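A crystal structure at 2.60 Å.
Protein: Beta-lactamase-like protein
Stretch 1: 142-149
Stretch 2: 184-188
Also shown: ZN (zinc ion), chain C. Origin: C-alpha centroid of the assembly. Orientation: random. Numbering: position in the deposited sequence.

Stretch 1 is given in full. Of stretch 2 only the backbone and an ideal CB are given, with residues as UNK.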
# COMPACT_ATOMS: atom_id res chain seq x y z
N PRO A 142 -0.46 -14.67 -8.66
CA PRO A 142 -1.57 -13.72 -8.76
C PRO A 142 -2.86 -14.42 -9.19
O PRO A 142 -2.86 -15.50 -9.79
CB PRO A 142 -1.09 -12.71 -9.81
CG PRO A 142 0.01 -13.40 -10.55
CD PRO A 142 0.64 -14.35 -9.59
N SER A 143 -3.96 -13.78 -8.84
CA SER A 143 -5.27 -14.40 -8.92
C SER A 143 -5.72 -14.58 -10.36
O SER A 143 -5.35 -13.81 -11.25
CB SER A 143 -6.30 -13.56 -8.17
OG SER A 143 -7.62 -13.93 -8.55
N ALA A 144 -6.57 -15.59 -10.56
CA ALA A 144 -7.17 -15.78 -11.88
C ALA A 144 -8.00 -14.57 -12.30
O ALA A 144 -8.16 -14.35 -13.50
CB ALA A 144 -8.02 -17.04 -11.89
N ASP A 145 -8.49 -13.79 -11.33
CA ASP A 145 -9.29 -12.60 -11.60
C ASP A 145 -8.46 -11.34 -11.84
O ASP A 145 -9.03 -10.31 -12.21
CB ASP A 145 -10.26 -12.32 -10.44
CG ASP A 145 -11.36 -13.35 -10.36
OD1 ASP A 145 -11.66 -13.96 -11.41
OD2 ASP A 145 -11.92 -13.55 -9.26
N ASP A 146 -7.16 -11.41 -11.62
CA ASP A 146 -6.33 -10.22 -11.75
C ASP A 146 -6.16 -9.87 -13.22
O ASP A 146 -5.69 -10.72 -13.99
CB ASP A 146 -4.97 -10.47 -11.10
CG ASP A 146 -4.17 -9.22 -10.93
OD1 ASP A 146 -4.08 -8.42 -11.88
OD2 ASP A 146 -3.63 -9.02 -9.84
N PRO A 147 -6.49 -8.65 -13.66
CA PRO A 147 -6.29 -8.31 -15.08
C PRO A 147 -4.85 -8.45 -15.55
O PRO A 147 -4.61 -8.51 -16.76
CB PRO A 147 -6.76 -6.85 -15.17
CG PRO A 147 -7.62 -6.66 -13.95
CD PRO A 147 -6.98 -7.51 -12.89
N GLN A 148 -3.89 -8.54 -14.64
CA GLN A 148 -2.49 -8.54 -15.00
C GLN A 148 -1.86 -9.93 -15.04
O GLN A 148 -0.74 -10.06 -15.53
CB GLN A 148 -1.68 -7.68 -14.02
CG GLN A 148 -1.79 -6.21 -14.29
CD GLN A 148 -0.74 -5.45 -13.53
OE1 GLN A 148 0.41 -5.36 -13.95
NE2 GLN A 148 -1.12 -4.93 -12.37
N SER A 149 -2.53 -10.96 -14.54
CA SER A 149 -2.01 -12.29 -14.79
C SER A 149 -2.38 -12.69 -16.21
O SER A 149 -3.42 -12.27 -16.73
CB SER A 149 -2.57 -13.30 -13.78
OG SER A 149 -3.89 -13.67 -14.10
N UNK A 184 -9.92 -1.80 -6.66
CA UNK A 184 -9.81 -1.10 -7.93
C UNK A 184 -8.64 -1.61 -8.77
O UNK A 184 -8.78 -1.80 -9.98
CB UNK A 184 -9.66 0.40 -7.68
N UNK A 185 -7.50 -1.87 -8.14
CA UNK A 185 -6.28 -2.15 -8.89
C UNK A 185 -6.06 -3.65 -9.06
O UNK A 185 -5.51 -4.07 -10.08
CB UNK A 185 -5.07 -1.52 -8.19
N UNK A 186 -6.48 -4.43 -8.08
CA UNK A 186 -6.38 -5.88 -8.10
C UNK A 186 -7.52 -6.45 -7.28
O UNK A 186 -8.18 -5.72 -6.53
CB UNK A 186 -5.03 -6.35 -7.57
N UNK A 187 -7.78 -7.75 -7.37
CA UNK A 187 -8.86 -8.31 -6.55
C UNK A 187 -8.62 -8.18 -5.06
O UNK A 187 -9.58 -7.94 -4.31
CB UNK A 187 -9.06 -9.79 -6.89
N UNK A 188 -7.37 -8.33 -4.62
CA UNK A 188 -7.02 -8.33 -3.21
C UNK A 188 -6.70 -6.97 -2.63
O UNK A 188 -6.28 -6.87 -1.47
CB UNK A 188 -5.82 -9.25 -2.99
ZN ZN C . 0.03 -3.86 -8.36

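Stretch 1 folds into two successive type I beta turns, Ser143 to Asp146 and Asp146 to Ser149, and position 186 of stretch 2 lies across from the residue they share, with its CA 5.7 Å from the CA of Asp146.

At position 184 the ideal CB finds nothing of stretch 1 within 5.5 Å, and phi/psi of -75/-42° suits almost any residue. Stretch 1 therefore offers no basis for a choice. The deposited residue is Ala184, whose methyl group makes no contact with stretch 1.

Position 185 also has an ideal CB beyond 5.5 Å of stretch 1, and its CA-to-CB bond points sideways. The zinc ion is the stronger guide. It lies ahead of this CB at a distance that a side chain of moderate length could span, so a metal ligand is favoured; histidine would suit well, and a longer carboxylate might also be considered. The deposited residue is His185. With chi1 in the t well (163°) and chi2 at 82°, its ring extends to the metal and places NE2 2.1 Å from ZN, which three further atoms from elsewhere in the structure also bind. The ring end comes nearer to stretch 1 than the CB does: His185 CE1 is 3.7 Å from Gln148 NE2, an oblique approach. A water reinforces this region, donating to His185 O and Asp146 OD1, each 2.7 Å from the water oxygen, and accepting from Gln148 NE2 at 3.1 Å. It thus joins the two stretches, which share no direct hydrogen bond.

Position 186 has an extended backbone (-151/167°) and a CA-to-CB bond directed sideways. Its ideal CB is 3.8 Å from Asp146 OD2, so a small or polar side chain would sit comfortably beside the carboxylate: serine, threonine, alanine or asparagine are all plausible. The deposited residue is Ser186, in the p rotamer (72°). Its CB packs 3.8 Å from Asp146 OD2, while OG turns from this carboxylate to a hydrogen bond elsewhere in the structure.

Position 187 points toward stretch 1. Its ideal CB is 4.5 Å from Asp145 CB and 4.7 Å from Ser143 OG, facing the first turn. That turn's Asp146 N is already bonded to Ser143 O (3.0 Å), and Ser143 OG already accepts from Asp145 N (2.9 Å). A compact aliphatic group would fit, and phi of -62° admits proline, although alanine, valine or a small polar residue could also be accommodated. The deposited residue is Pro187, which has the largest area covered by stretch 1, 73 Å². Its CG packs 3.8 Å from Asp145 CB and 4.3 Å from Ser143 OG, and its CD lies 3.8 Å from Asp146 CA. The ring thus spans the turn through van der Waals contact.

At position 188 the ideal CB meets nothing of stretch 1 within 5.5 Å, and phi/psi of -90/7° does not require glycine. Many residues would satisfy what is visible; the deposited one is Gly188, which makes no contact with stretch 1.

Stretch 2, residues 184-188: AHSPG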
# COMPACT_ATOMS: atom_id res chain seq x y z
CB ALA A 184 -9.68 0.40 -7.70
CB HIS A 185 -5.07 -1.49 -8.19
CG HIS A 185 -3.74 -2.04 -8.62
ND1 HIS A 185 -3.10 -1.64 -9.78
CD2 HIS A 185 -2.94 -2.98 -8.06
CE1 HIS A 185 -1.96 -2.31 -9.91
NE2 HIS A 185 -1.84 -3.12 -8.88
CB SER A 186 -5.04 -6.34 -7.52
OG SER A 186 -5.06 -6.14 -6.12
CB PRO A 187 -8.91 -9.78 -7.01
CG PRO A 187 -8.42 -9.72 -8.43
CD PRO A 187 -7.33 -8.69 -8.42
O HOH W 1 -3.82 -5.81 -11.23
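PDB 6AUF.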